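Local coordinates for MgGH51 (PDB 6ZPV), which probably releases terminal alpha-L-arabinofuranosyl residues from arabinose-containing polysaccharides, as a fungal family GH51 glycoside hydrolase, at residues Leu37-Ala42 against Leu54-Pro59; Leu65-Asp70 against Asn80-Ser85; Pro73-Leu78 against Ser250-Pro255; Ser91-Phe96 against Phe177-Gly182; Phe118-Ser123 against Gln188-Ala193. One frame throughout, in Å; residues are numbered along the deposited sequence.

Contact 1: Leu37-Ala42 against Leu54-Pro59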
# COMPACT_ATOMS: atom_id res chain seq x y z
N LEU A 37 -1.97 13.41 -9.28
CA LEU A 37 -2.37 14.50 -8.38
C LEU A 37 -3.81 14.93 -8.53
O LEU A 37 -4.32 15.63 -7.61
CB LEU A 37 -1.45 15.72 -8.67
CG LEU A 37 0.00 15.46 -8.35
CD1 LEU A 37 0.91 16.57 -8.85
CD2 LEU A 37 0.20 15.24 -6.86
N LEU A 38 -4.47 14.62 -9.63
CA LEU A 38 -5.84 15.04 -9.86
C LEU A 38 -6.82 13.97 -9.34
O LEU A 38 -6.67 12.80 -9.70
CB LEU A 38 -6.14 15.33 -11.32
CG LEU A 38 -5.15 16.25 -12.01
CD1 LEU A 38 -5.57 16.52 -13.43
CD2 LEU A 38 -4.97 17.56 -11.27
N GLN A 39 -7.78 14.36 -8.55
CA GLN A 39 -8.82 13.46 -8.02
C GLN A 39 -9.96 13.40 -9.05
O GLN A 39 -10.30 14.40 -9.66
CB GLN A 39 -9.25 13.88 -6.63
CG GLN A 39 -10.32 13.01 -6.05
CD GLN A 39 -10.66 13.28 -4.61
OE1 GLN A 39 -10.29 14.37 -4.01
NE2 GLN A 39 -11.39 12.40 -4.02
N ASN A 40 -10.55 12.23 -9.23
CA ASN A 40 -11.66 12.09 -10.18
C ASN A 40 -11.21 12.56 -11.58
O ASN A 40 -11.93 13.33 -12.26
CB ASN A 40 -12.92 12.81 -9.66
CG ASN A 40 -14.16 12.61 -10.51
OD1 ASN A 40 -14.29 11.57 -11.20
ND2 ASN A 40 -15.11 13.55 -10.39
N ARG A 41 -10.03 12.12 -11.99
CA ARG A 41 -9.35 12.66 -13.16
C ARG A 41 -10.05 12.39 -14.48
O ARG A 41 -9.85 13.11 -15.46
CB ARG A 41 -7.92 12.17 -13.23
CG ARG A 41 -7.75 10.69 -13.60
CD ARG A 41 -6.29 10.27 -13.62
NE ARG A 41 -6.15 8.88 -13.94
CZ ARG A 41 -5.02 8.19 -13.87
NH1 ARG A 41 -3.88 8.79 -13.56
NH2 ARG A 41 -5.00 6.88 -14.12
N ALA A 42 -10.82 11.30 -14.53
CA ALA A 42 -11.44 10.86 -15.79
C ALA A 42 -12.90 10.49 -15.58
O ALA A 42 -13.50 9.82 -16.44
CB ALA A 42 -10.65 9.70 -16.38
N LEU A 54 -19.03 15.65 -10.38
CA LEU A 54 -18.14 16.79 -10.43
C LEU A 54 -17.20 16.85 -9.21
O LEU A 54 -16.48 17.83 -9.02
CB LEU A 54 -18.92 18.11 -10.54
CG LEU A 54 -19.50 18.36 -11.91
CD1 LEU A 54 -20.59 19.45 -11.83
CD2 LEU A 54 -18.43 18.80 -12.87
N ALA A 55 -17.18 15.80 -8.37
CA ALA A 55 -16.32 15.81 -7.18
C ALA A 55 -14.89 16.20 -7.54
O ALA A 55 -14.30 15.67 -8.49
CB ALA A 55 -16.29 14.44 -6.54
N ALA A 56 -14.32 17.12 -6.74
CA ALA A 56 -12.97 17.66 -6.87
C ALA A 56 -12.83 18.78 -7.91
O ALA A 56 -11.76 19.42 -7.92
CB ALA A 56 -11.91 16.62 -7.03
N TRP A 57 -13.84 18.98 -8.77
CA TRP A 57 -13.79 19.96 -9.87
C TRP A 57 -14.61 21.19 -9.53
O TRP A 57 -15.73 21.06 -8.99
CB TRP A 57 -14.28 19.35 -11.18
CG TRP A 57 -13.47 18.22 -11.67
CD1 TRP A 57 -13.63 16.88 -11.46
CD2 TRP A 57 -12.29 18.31 -12.46
NE1 TRP A 57 -12.67 16.16 -12.09
CE2 TRP A 57 -11.80 17.00 -12.73
CE3 TRP A 57 -11.57 19.40 -12.99
CZ2 TRP A 57 -10.68 16.76 -13.53
CZ3 TRP A 57 -10.43 19.15 -13.76
CH2 TRP A 57 -10.00 17.85 -14.00
N HIS A 58 -14.15 22.38 -9.90
CA HIS A 58 -14.83 23.62 -9.57
C HIS A 58 -14.69 24.61 -10.70
O HIS A 58 -13.63 24.70 -11.33
CB HIS A 58 -14.16 24.22 -8.29
CG HIS A 58 -14.12 23.29 -7.15
ND1 HIS A 58 -15.22 23.06 -6.34
CD2 HIS A 58 -13.13 22.45 -6.75
CE1 HIS A 58 -14.88 22.11 -5.46
NE2 HIS A 58 -13.61 21.73 -5.68
N PRO A 59 -15.70 25.47 -10.95
CA PRO A 59 -15.55 26.48 -11.99
C PRO A 59 -14.60 27.58 -11.58
O PRO A 59 -14.45 27.90 -10.42
CB PRO A 59 -16.98 27.02 -12.13
CG PRO A 59 -17.60 26.79 -10.77
CD PRO A 59 -17.01 25.50 -10.27
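Asn40 is held at both its backbone carbonyl and its side-chain amide by the turn that carries Trp57. The indole N-H of Trp57 reaches Asn40 O, with Trp57 NE1 to Asn40 O at 2.9 Å and an N-H...O angle of 163°. The acceptor lies in the plane of the indole, but NE1 stands above the plane of the carbonyl it is bonded to. In return, Asn40 ND2 donates to Ala55 O at 3.0 Å, on a lone pair of that oxygen and within the plane of the amide. Asn40 CG is anti to the backbone N (chi1 -174°), which places CG on the side of the turn. The same nitrogen, ND2, is also hydrogen-bonded to Ala53 O. Residues Leu54 to Trp57 form a type II beta turn, closed by Trp57 N to Leu54 O at 2.9 Å, and this turn leads into strand 57-60, an outer strand of one sheet of a beta-sandwich. The apolar contact is smaller: the methyl CB of Ala56 sits 3.8 Å from Gln39 CB. Gln39 O is a van der Waals neighbour of the same methyl, and that carbonyl has its hydrogen bond elsewhere, from Asn98 ND2 of the neighbouring strand 93-98. The Trp57 ring also meets the rings of Phe43 and Phe195.

Contact 2: Leu65-Asp70 against Asn80-Ser85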
# COMPACT_ATOMS: atom_id res chain seq x y z
N LEU A 65 -20.18 23.91 -15.92
CA LEU A 65 -19.61 22.55 -15.91
C LEU A 65 -20.75 21.53 -15.75
O LEU A 65 -21.62 21.72 -14.88
CB LEU A 65 -18.64 22.35 -14.77
CG LEU A 65 -17.47 23.33 -14.69
CD1 LEU A 65 -16.62 22.99 -13.49
CD2 LEU A 65 -16.65 23.39 -15.95
N ALA A 66 -20.63 20.42 -16.42
CA ALA A 66 -21.48 19.23 -16.19
C ALA A 66 -20.74 18.00 -16.68
O ALA A 66 -20.04 18.08 -17.67
CB ALA A 66 -22.79 19.29 -16.95
N VAL A 67 -20.86 16.91 -15.95
CA VAL A 67 -20.34 15.62 -16.43
C VAL A 67 -21.42 14.96 -17.25
O VAL A 67 -22.52 14.73 -16.76
CB VAL A 67 -19.86 14.74 -15.26
CG1 VAL A 67 -19.40 13.40 -15.80
CG2 VAL A 67 -18.76 15.45 -14.54
N ILE A 68 -21.09 14.59 -18.48
CA ILE A 68 -22.03 13.99 -19.43
C ILE A 68 -21.63 12.58 -19.82
O ILE A 68 -20.44 12.27 -19.83
CB ILE A 68 -22.22 14.90 -20.68
CG1 ILE A 68 -20.95 15.03 -21.49
CG2 ILE A 68 -22.81 16.24 -20.29
CD1 ILE A 68 -21.15 15.62 -22.89
N GLN A 69 -22.62 11.76 -20.14
CA GLN A 69 -22.38 10.52 -20.89
C GLN A 69 -22.12 10.99 -22.30
O GLN A 69 -23.06 11.36 -23.03
CB GLN A 69 -23.58 9.59 -20.77
CG GLN A 69 -23.39 8.21 -21.44
CD GLN A 69 -24.67 7.40 -21.49
OE1 GLN A 69 -25.76 7.84 -21.19
NE2 GLN A 69 -24.54 6.26 -22.02
N ASP A 70 -20.88 11.02 -22.73
CA ASP A 70 -20.54 11.65 -24.01
C ASP A 70 -21.14 10.81 -25.15
O ASP A 70 -20.92 9.61 -25.22
CB ASP A 70 -19.04 11.78 -24.12
CG ASP A 70 -18.63 12.80 -25.18
OD1 ASP A 70 -19.26 12.84 -26.26
OD2 ASP A 70 -17.63 13.57 -24.91
N ASN A 80 -17.56 9.02 -19.76
CA ASN A 80 -17.96 10.34 -19.28
C ASN A 80 -16.94 11.38 -19.67
O ASN A 80 -15.76 11.15 -19.69
CB ASN A 80 -18.10 10.29 -17.75
CG ASN A 80 -19.23 9.39 -17.26
OD1 ASN A 80 -20.24 9.21 -17.97
ND2 ASN A 80 -19.05 8.85 -16.04
N SER A 81 -17.46 12.58 -19.95
CA SER A 81 -16.68 13.77 -20.27
C SER A 81 -17.10 14.95 -19.40
O SER A 81 -18.27 15.01 -18.97
CB SER A 81 -16.82 14.18 -21.74
OG SER A 81 -16.32 13.16 -22.57
N LEU A 82 -16.20 15.90 -19.21
CA LEU A 82 -16.53 17.20 -18.62
C LEU A 82 -16.96 18.11 -19.77
O LEU A 82 -16.14 18.45 -20.64
CB LEU A 82 -15.33 17.74 -17.86
CG LEU A 82 -15.53 19.08 -17.20
CD1 LEU A 82 -16.54 18.98 -16.05
CD2 LEU A 82 -14.19 19.63 -16.70
N GLN A 83 -18.19 18.56 -19.72
CA GLN A 83 -18.71 19.55 -20.66
C GLN A 83 -18.51 20.94 -20.02
O GLN A 83 -19.10 21.24 -18.97
CB GLN A 83 -20.19 19.29 -20.93
CG GLN A 83 -20.79 20.31 -21.87
CD GLN A 83 -22.28 20.05 -21.97
OE1 GLN A 83 -22.73 19.37 -22.93
NE2 GLN A 83 -23.02 20.48 -20.94
N PHE A 84 -17.68 21.74 -20.67
CA PHE A 84 -17.28 23.10 -20.26
C PHE A 84 -17.86 24.12 -21.22
O PHE A 84 -17.62 24.06 -22.41
CB PHE A 84 -15.75 23.19 -20.26
CG PHE A 84 -15.18 24.58 -20.22
CD1 PHE A 84 -15.33 25.40 -19.10
CD2 PHE A 84 -14.52 25.10 -21.31
CE1 PHE A 84 -14.80 26.67 -19.09
CE2 PHE A 84 -13.96 26.38 -21.28
CZ PHE A 84 -14.09 27.15 -20.14
N SER A 85 -18.63 25.07 -20.70
CA SER A 85 -19.23 26.13 -21.54
C SER A 85 -18.90 27.50 -20.94
O SER A 85 -18.94 27.67 -19.71
CB SER A 85 -20.72 25.95 -21.66
OG SER A 85 -21.02 24.72 -22.32
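Asp70 OD2 receives Ser81 OG at 2.7 Å, on the lone pair directed away from OD1, and it is also hydrogen-bonded to Asn191 ND2. The second oxygen, OD1, is engaged by Arg119 and by the backbone N of Ser72, so both ends of the buried carboxylate are occupied. Ser81 OG lies anti to its own carbonyl carbon (chi1 -63°), beside the backbone N, and from there it reaches across the hairpin to the aspartate. Between strands 65-69 and 80-85 the ladder is regular and antiparallel. Ala66 and Gln83 form one hydrogen-bonded pair, with Gln83 N to Ala66 O at 2.8 Å; Ile68 and Ser81 form the next, with Ile68 N to Ser81 O at 2.9 Å. One face is largely apolar toward its Leu65 and Phe84 end, with Asn80 and Gln69 at the other. Leu65 CD2 comes to the edge of the Phe84 ring, 4.0 Å from CD1. Leu82 CD1 lies 4.2 Å from Leu65 CB and also touches Val67. Phe96 of the other sheet packs against both leucines. On the opposite face, Ile68 and the extended Gln83 cross at about a right angle, Ile68 CD1 being 4.1 Å from Gln83 OE1. The hairpin thus joins an apolar end to a polar one, where the buried carboxylate is probably kept ionised by the arginine and the surrounding N-H and O-H donors.

Contact 3: Pro73-Leu78 against Ser250-Pro255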
# COMPACT_ATOMS: atom_id res chain seq x y z
N PRO A 73 -17.49 9.31 -26.79
CA PRO A 73 -16.50 9.38 -25.73
C PRO A 73 -15.07 9.21 -26.24
O PRO A 73 -14.82 8.65 -27.30
CB PRO A 73 -16.91 8.24 -24.80
CG PRO A 73 -17.48 7.21 -25.74
CD PRO A 73 -18.28 8.05 -26.75
N VAL A 74 -14.11 9.65 -25.43
CA VAL A 74 -12.71 9.52 -25.79
C VAL A 74 -12.32 8.06 -25.99
O VAL A 74 -11.53 7.74 -26.86
CB VAL A 74 -11.81 10.26 -24.77
CG1 VAL A 74 -11.68 9.54 -23.41
CG2 VAL A 74 -10.42 10.49 -25.36
N SER A 75 -12.88 7.20 -25.18
CA SER A 75 -12.77 5.75 -25.28
C SER A 75 -14.01 5.15 -24.63
O SER A 75 -14.60 5.76 -23.74
CB SER A 75 -11.52 5.28 -24.58
OG SER A 75 -11.71 5.43 -23.18
N ASN A 76 -14.39 3.94 -25.05
CA ASN A 76 -15.56 3.34 -24.41
C ASN A 76 -15.24 2.96 -22.96
O ASN A 76 -16.20 2.78 -22.18
CB ASN A 76 -16.13 2.20 -25.19
CG ASN A 76 -17.03 2.64 -26.32
OD1 ASN A 76 -18.22 2.15 -26.40
ND2 ASN A 76 -16.55 3.43 -27.20
N ALA A 77 -13.98 2.85 -22.57
CA ALA A 77 -13.62 2.60 -21.16
C ALA A 77 -13.85 3.86 -20.30
O ALA A 77 -13.88 3.72 -19.08
CB ALA A 77 -12.18 2.15 -21.04
N LEU A 78 -13.94 5.02 -20.92
CA LEU A 78 -14.08 6.33 -20.27
C LEU A 78 -15.28 7.04 -20.88
O LEU A 78 -15.13 8.06 -21.60
CB LEU A 78 -12.78 7.16 -20.40
CG LEU A 78 -11.54 6.50 -19.76
CD1 LEU A 78 -10.31 7.36 -20.07
CD2 LEU A 78 -11.71 6.32 -18.25
N SER A 250 -2.95 1.06 -21.85
CA SER A 250 -3.19 2.51 -21.83
C SER A 250 -4.18 2.91 -20.79
O SER A 250 -5.17 2.21 -20.58
CB SER A 250 -3.70 2.93 -23.20
OG SER A 250 -4.01 4.32 -23.19
N LEU A 251 -3.97 4.08 -20.19
CA LEU A 251 -5.01 4.62 -19.27
C LEU A 251 -6.33 4.82 -20.00
O LEU A 251 -7.40 4.76 -19.36
CB LEU A 251 -4.52 5.93 -18.64
CG LEU A 251 -3.25 5.86 -17.82
CD1 LEU A 251 -2.98 7.17 -17.19
CD2 LEU A 251 -3.29 4.74 -16.80
N LEU A 252 -6.29 5.00 -21.31
CA LEU A 252 -7.55 5.15 -22.09
C LEU A 252 -8.42 3.89 -22.03
O LEU A 252 -9.59 3.98 -22.33
CB LEU A 252 -7.25 5.54 -23.54
CG LEU A 252 -6.85 6.99 -23.76
CD1 LEU A 252 -8.01 7.91 -23.67
CD2 LEU A 252 -5.71 7.42 -22.96
N ASP A 253 -7.82 2.74 -21.70
CA ASP A 253 -8.52 1.45 -21.69
C ASP A 253 -8.78 0.94 -20.27
O ASP A 253 -9.15 -0.24 -20.14
CB ASP A 253 -7.72 0.45 -22.54
CG ASP A 253 -7.66 0.90 -23.99
OD1 ASP A 253 -8.70 1.29 -24.53
OD2 ASP A 253 -6.55 0.92 -24.57
N ARG A 254 -8.55 1.72 -19.23
CA ARG A 254 -8.75 1.27 -17.84
C ARG A 254 -10.06 1.88 -17.32
O ARG A 254 -10.11 3.09 -17.04
CB ARG A 254 -7.58 1.62 -16.96
CG ARG A 254 -6.24 1.02 -17.44
CD ARG A 254 -5.14 1.28 -16.45
NE ARG A 254 -3.81 0.97 -16.99
CZ ARG A 254 -2.68 1.04 -16.29
NH1 ARG A 254 -2.73 1.27 -14.96
NH2 ARG A 254 -1.50 0.90 -16.88
N PRO A 255 -11.15 1.09 -17.19
CA PRO A 255 -12.42 1.68 -16.81
C PRO A 255 -12.53 2.13 -15.38
O PRO A 255 -13.44 2.92 -15.03
CB PRO A 255 -13.43 0.56 -17.13
CG PRO A 255 -12.60 -0.72 -16.95
CD PRO A 255 -11.29 -0.32 -17.55
O HOH W 1 -15.33 3.69 -16.84
O HOH W 2 -11.68 1.83 -24.40
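Leu252 lays its CD1 methyl across both branches of Val74, 3.9 Å from CG2 and 4.0 Å from CG1, the two side chains meeting at about a right angle. Val74 CG2 is anti to its backbone N and CG1 lies between N and the carbonyl carbon (chi1 74°), which presents both methyls to the leucine. Leu78 CD1 joins the patch, 4.3 Å from Leu252 CD1. Ala77 sets its CB against the backbone, 3.4 Å from Leu252 O. That same oxygen accepts from Ser75 OG at 2.7 Å in one of two serine conformers. One water donates to Ala77 O and Pro255 O; another accepts from Ala77 N and donates to Asp253 OD1. The loop 73-78 connects two strands of the beta-sandwich, whereas 250-255 lies in the loop after strand 224-227 of the parallel eight-stranded barrel, the probable catalytic domain as in GH51 enzymes. A small apolar patch, one serine hydroxyl bonded to a backbone carbonyl and two bridging waters therefore join the two parts here.

Contact 4: Ser91-Phe96 against Phe177-Gly182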
# COMPACT_ATOMS: atom_id res chain seq x y z
N SER A 91 -15.40 37.67 -20.27
CA SER A 91 -14.03 38.18 -20.40
C SER A 91 -13.20 37.60 -19.25
O SER A 91 -13.77 37.18 -18.20
CB SER A 91 -13.96 39.71 -20.35
OG SER A 91 -14.17 40.17 -19.06
N GLY A 92 -11.89 37.67 -19.39
CA GLY A 92 -10.97 37.22 -18.35
C GLY A 92 -10.84 35.72 -18.33
O GLY A 92 -11.50 35.00 -19.09
N ARG A 93 -9.98 35.21 -17.45
CA ARG A 93 -9.79 33.74 -17.44
C ARG A 93 -11.11 33.08 -17.07
O ARG A 93 -11.79 33.47 -16.11
CB ARG A 93 -8.64 33.40 -16.48
CG ARG A 93 -8.88 33.65 -15.00
CD ARG A 93 -7.64 33.60 -14.13
NE ARG A 93 -6.93 32.33 -14.16
CZ ARG A 93 -6.85 31.44 -13.20
NH1 ARG A 93 -7.52 31.54 -12.08
NH2 ARG A 93 -6.04 30.42 -13.36
N VAL A 94 -11.42 32.02 -17.77
CA VAL A 94 -12.65 31.22 -17.55
C VAL A 94 -12.23 29.76 -17.70
O VAL A 94 -11.48 29.45 -18.64
CB VAL A 94 -13.80 31.65 -18.50
CG1 VAL A 94 -15.03 30.78 -18.27
CG2 VAL A 94 -14.16 33.15 -18.36
N GLY A 95 -12.68 28.86 -16.84
CA GLY A 95 -12.21 27.50 -16.87
C GLY A 95 -12.61 26.78 -15.63
O GLY A 95 -13.75 26.93 -15.17
N PHE A 96 -11.70 25.96 -15.10
CA PHE A 96 -12.06 25.10 -13.96
C PHE A 96 -10.77 24.67 -13.25
O PHE A 96 -9.68 24.70 -13.82
CB PHE A 96 -12.91 23.92 -14.42
CG PHE A 96 -12.36 23.23 -15.63
CD1 PHE A 96 -11.45 22.18 -15.54
CD2 PHE A 96 -12.81 23.58 -16.92
CE1 PHE A 96 -10.97 21.58 -16.68
CE2 PHE A 96 -12.30 22.98 -18.04
CZ PHE A 96 -11.39 21.98 -17.92
N PHE A 177 -5.40 23.94 -12.75
CA PHE A 177 -6.41 24.70 -13.50
C PHE A 177 -6.22 24.50 -15.00
O PHE A 177 -5.11 24.22 -15.51
CB PHE A 177 -6.36 26.20 -13.18
CG PHE A 177 -5.19 26.99 -13.68
CD1 PHE A 177 -5.14 27.45 -14.98
CD2 PHE A 177 -4.13 27.29 -12.83
CE1 PHE A 177 -4.05 28.20 -15.41
CE2 PHE A 177 -3.07 28.06 -13.26
CZ PHE A 177 -3.03 28.54 -14.58
N VAL A 178 -7.33 24.71 -15.70
CA VAL A 178 -7.43 24.83 -17.16
C VAL A 178 -8.24 26.08 -17.44
O VAL A 178 -9.35 26.20 -16.90
CB VAL A 178 -8.09 23.59 -17.79
CG1 VAL A 178 -8.23 23.75 -19.28
CG2 VAL A 178 -7.33 22.33 -17.42
N THR A 179 -7.74 26.99 -18.26
CA THR A 179 -8.50 28.20 -18.65
C THR A 179 -8.34 28.47 -20.14
O THR A 179 -7.31 28.17 -20.76
CB THR A 179 -8.08 29.42 -17.83
OG1 THR A 179 -6.71 29.75 -18.02
CG2 THR A 179 -8.37 29.27 -16.37
N ILE A 180 -9.33 29.22 -20.63
CA ILE A 180 -9.18 29.97 -21.91
C ILE A 180 -9.55 31.43 -21.60
O ILE A 180 -10.12 31.77 -20.54
CB ILE A 180 -10.06 29.37 -23.03
CG1 ILE A 180 -11.56 29.43 -22.72
CG2 ILE A 180 -9.63 27.98 -23.38
CD1 ILE A 180 -12.44 28.99 -23.87
N ASP A 181 -9.27 32.29 -22.55
CA ASP A 181 -9.65 33.69 -22.49
C ASP A 181 -11.15 33.77 -22.72
O ASP A 181 -11.68 33.35 -23.75
CB ASP A 181 -8.85 34.49 -23.52
CG ASP A 181 -9.11 35.95 -23.50
OD1 ASP A 181 -10.28 36.36 -23.66
OD2 ASP A 181 -8.13 36.74 -23.37
N GLY A 182 -11.88 34.32 -21.73
CA GLY A 182 -13.36 34.36 -21.79
C GLY A 182 -13.93 35.24 -22.87
O GLY A 182 -15.07 35.02 -23.30
O HOH W 3 -5.29 31.19 -16.15
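Arg93 points its NH2 at the middle of the Phe177 ring, 3.4 Å above the plane, in a cation-pi contact with CZ only 8° off the ring normal. The guanidinium stands nearly upright on the ring, the planes being 79° apart. Its route is bent: CG lies between the backbone N and carbonyl carbon, and the chain folds again at chi3. Thr179 CG2 covers one guanidinium face at 4.1 Å from Arg93 CZ, a water links Arg93 NE to Thr179 OG1, and Gln135 takes NH1. On the other side of the sheet Phe96, also with CG in the crowded position (chi1 46°), is laid beside Val178, whose CB is 4.0 Å from the ring centroid over one face. Rings of Phe84 and Phe192 meet Phe96 edge-to-face. The antiparallel ladder draws in tightly at Gly95, whose CA is 3.1 Å from Val178 O. The arginine cation is thus fixed over an aromatic face by a glutamine and a water, a mixed polar-aromatic site, while Phe96 and Val178 join the aromatic interior of the beta-sandwich.

Contact 5: Phe118-Ser123 against Gln188-Ala193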
# COMPACT_ATOMS: atom_id res chain seq x y z
N PHE A 118 -9.34 16.77 -25.39
CA PHE A 118 -10.46 17.67 -25.64
C PHE A 118 -11.01 17.48 -27.05
O PHE A 118 -10.30 17.00 -27.94
CB PHE A 118 -10.10 19.16 -25.45
CG PHE A 118 -9.31 19.78 -26.58
CD1 PHE A 118 -7.94 19.55 -26.77
CD2 PHE A 118 -9.96 20.52 -27.56
CE1 PHE A 118 -7.27 20.04 -27.86
CE2 PHE A 118 -9.29 21.02 -28.67
CZ PHE A 118 -7.93 20.77 -28.82
N ARG A 119 -12.22 17.91 -27.27
CA ARG A 119 -12.78 18.17 -28.62
C ARG A 119 -13.82 19.24 -28.52
O ARG A 119 -14.47 19.37 -27.48
CB ARG A 119 -13.35 16.90 -29.25
CG ARG A 119 -14.64 16.38 -28.63
CD ARG A 119 -15.20 15.09 -29.23
NE ARG A 119 -16.45 14.58 -28.44
CZ ARG A 119 -17.63 14.84 -28.88
NH1 ARG A 119 -17.73 15.49 -30.05
NH2 ARG A 119 -18.71 14.43 -28.35
N PHE A 120 -14.04 19.96 -29.62
CA PHE A 120 -15.20 20.86 -29.71
C PHE A 120 -16.33 20.00 -30.26
O PHE A 120 -16.22 19.49 -31.40
CB PHE A 120 -14.91 22.04 -30.66
CG PHE A 120 -14.03 23.09 -30.06
CD1 PHE A 120 -12.67 22.91 -29.95
CD2 PHE A 120 -14.60 24.28 -29.60
CE1 PHE A 120 -11.88 23.89 -29.36
CE2 PHE A 120 -13.81 25.27 -29.03
CZ PHE A 120 -12.45 25.06 -28.89
N PRO A 121 -17.42 19.80 -29.52
CA PRO A 121 -18.52 18.96 -30.03
C PRO A 121 -19.23 19.53 -31.26
O PRO A 121 -19.76 18.78 -32.07
CB PRO A 121 -19.47 18.81 -28.83
CG PRO A 121 -19.09 19.94 -27.87
CD PRO A 121 -17.64 20.18 -28.12
N THR A 122 -19.20 20.84 -31.44
CA THR A 122 -19.69 21.55 -32.63
C THR A 122 -18.57 22.44 -33.12
O THR A 122 -18.08 23.30 -32.37
CB THR A 122 -20.96 22.34 -32.30
OG1 THR A 122 -21.95 21.54 -31.68
CG2 THR A 122 -21.52 23.02 -33.52
N SER A 123 -18.16 22.26 -34.34
CA SER A 123 -17.10 23.07 -34.93
C SER A 123 -17.42 24.57 -34.78
O SER A 123 -18.55 24.97 -35.03
CB SER A 123 -16.94 22.76 -36.41
OG SER A 123 -15.81 23.39 -37.00
N GLN A 188 -18.55 29.46 -26.23
CA GLN A 188 -17.99 28.17 -26.67
C GLN A 188 -18.38 27.02 -25.74
O GLN A 188 -18.50 27.26 -24.52
CB GLN A 188 -16.46 28.24 -26.76
CG GLN A 188 -15.95 29.27 -27.75
CD GLN A 188 -16.20 28.96 -29.20
OE1 GLN A 188 -16.20 27.77 -29.56
NE2 GLN A 188 -16.30 30.00 -30.00
N THR A 189 -18.40 25.81 -26.28
CA THR A 189 -18.47 24.57 -25.46
C THR A 189 -17.34 23.64 -25.89
O THR A 189 -17.10 23.47 -27.10
CB THR A 189 -19.80 23.86 -25.61
OG1 THR A 189 -20.84 24.70 -25.16
CG2 THR A 189 -19.84 22.55 -24.86
N ILE A 190 -16.60 23.12 -24.92
CA ILE A 190 -15.54 22.14 -25.17
C ILE A 190 -15.81 20.92 -24.27
O ILE A 190 -16.18 21.08 -23.09
CB ILE A 190 -14.13 22.72 -24.84
CG1 ILE A 190 -13.88 24.02 -25.62
CG2 ILE A 190 -13.07 21.68 -25.13
CD1 ILE A 190 -12.63 24.75 -25.20
N ASN A 191 -15.65 19.72 -24.82
CA ASN A 191 -15.72 18.48 -24.03
C ASN A 191 -14.27 18.06 -23.69
O ASN A 191 -13.39 18.05 -24.57
CB ASN A 191 -16.41 17.34 -24.74
CG ASN A 191 -17.91 17.49 -24.92
OD1 ASN A 191 -18.47 18.55 -24.66
ND2 ASN A 191 -18.55 16.40 -25.40
N PHE A 192 -14.07 17.66 -22.42
CA PHE A 192 -12.76 17.21 -21.93
C PHE A 192 -12.86 15.81 -21.36
O PHE A 192 -13.94 15.45 -20.81
CB PHE A 192 -12.24 18.15 -20.84
CG PHE A 192 -11.86 19.54 -21.27
CD1 PHE A 192 -10.59 19.80 -21.69
CD2 PHE A 192 -12.80 20.60 -21.20
CE1 PHE A 192 -10.23 21.09 -22.06
CE2 PHE A 192 -12.40 21.87 -21.55
CZ PHE A 192 -11.13 22.12 -21.98
N ALA A 193 -11.77 15.09 -21.38
CA ALA A 193 -11.73 13.75 -20.78
C ALA A 193 -10.31 13.44 -20.38
O ALA A 193 -9.36 14.03 -20.90
CB ALA A 193 -12.27 12.69 -21.75
O HOH W 4 -18.46 23.03 -29.52
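Ile190 packs its CG1 over one face of the Phe120 ring, 3.6 Å above the plane and offset toward the rim, and the two side chains run the same way side by side. With CG1 anti to the carbonyl carbon and CG2 anti to the backbone N (chi1 -56°), the isoleucine splits its branches: CG1 serves Phe120, while CG2 reaches Phe118 CB at 3.9 Å and lies over a face of the Phe192 ring. Phe118 CB in turn lies 3.8 Å from Phe192 CD1. These groups line the interior of the beta-sandwich. Next outward comes the backbone, in which Arg119 and Asn191 form a hydrogen-bonded antiparallel pair, Arg119 N to Asn191 O and Asn191 N to Arg119 O, both 2.9 Å. Beyond Arg119 the chain leaves the strand: Pro121 CD packs 3.5 Å from Thr189 O, and a water bridges that oxygen to Thr122 N. Gln188 OE1, bonded to Ser124 OG, comes to the Phe120 ring edge at 3.5 Å from CE2. At the polar rim, Arg119 and Asn191 extend side by side with their flat groups 78° apart and Arg119 NH2 3.6 Å from Asn191 ND2. Two donors so close would hardly attract each other; each is instead answered by a different oxygen of Asp70, whose charge probably makes the neighbourhood tolerable.

Overall arrangement
Four of the contacts belong to one beta-sandwich, and contact 3 ties it to the probable catalytic barrel. Contacts 2 and 5 share a sheet, through the neighbouring strands 80-85 and 189-198, with centres about 9 Å apart. Contacts 1 and 4 reach the facing sheet through strands 57-60 and 93-98, their centres about 16 Å apart. Contacts 1, 2 and 4 follow in series, while contacts 4 and 5 interleave, since the chain passes from one sheet to the other. Both are nested in the long loop closed by contact 3; contact 2 crosses it and contact 1 precedes it. The sandwich therefore forms partly before and mostly within that loop, with Phe96 of contact 4 touching contacts 1, 2 and 5.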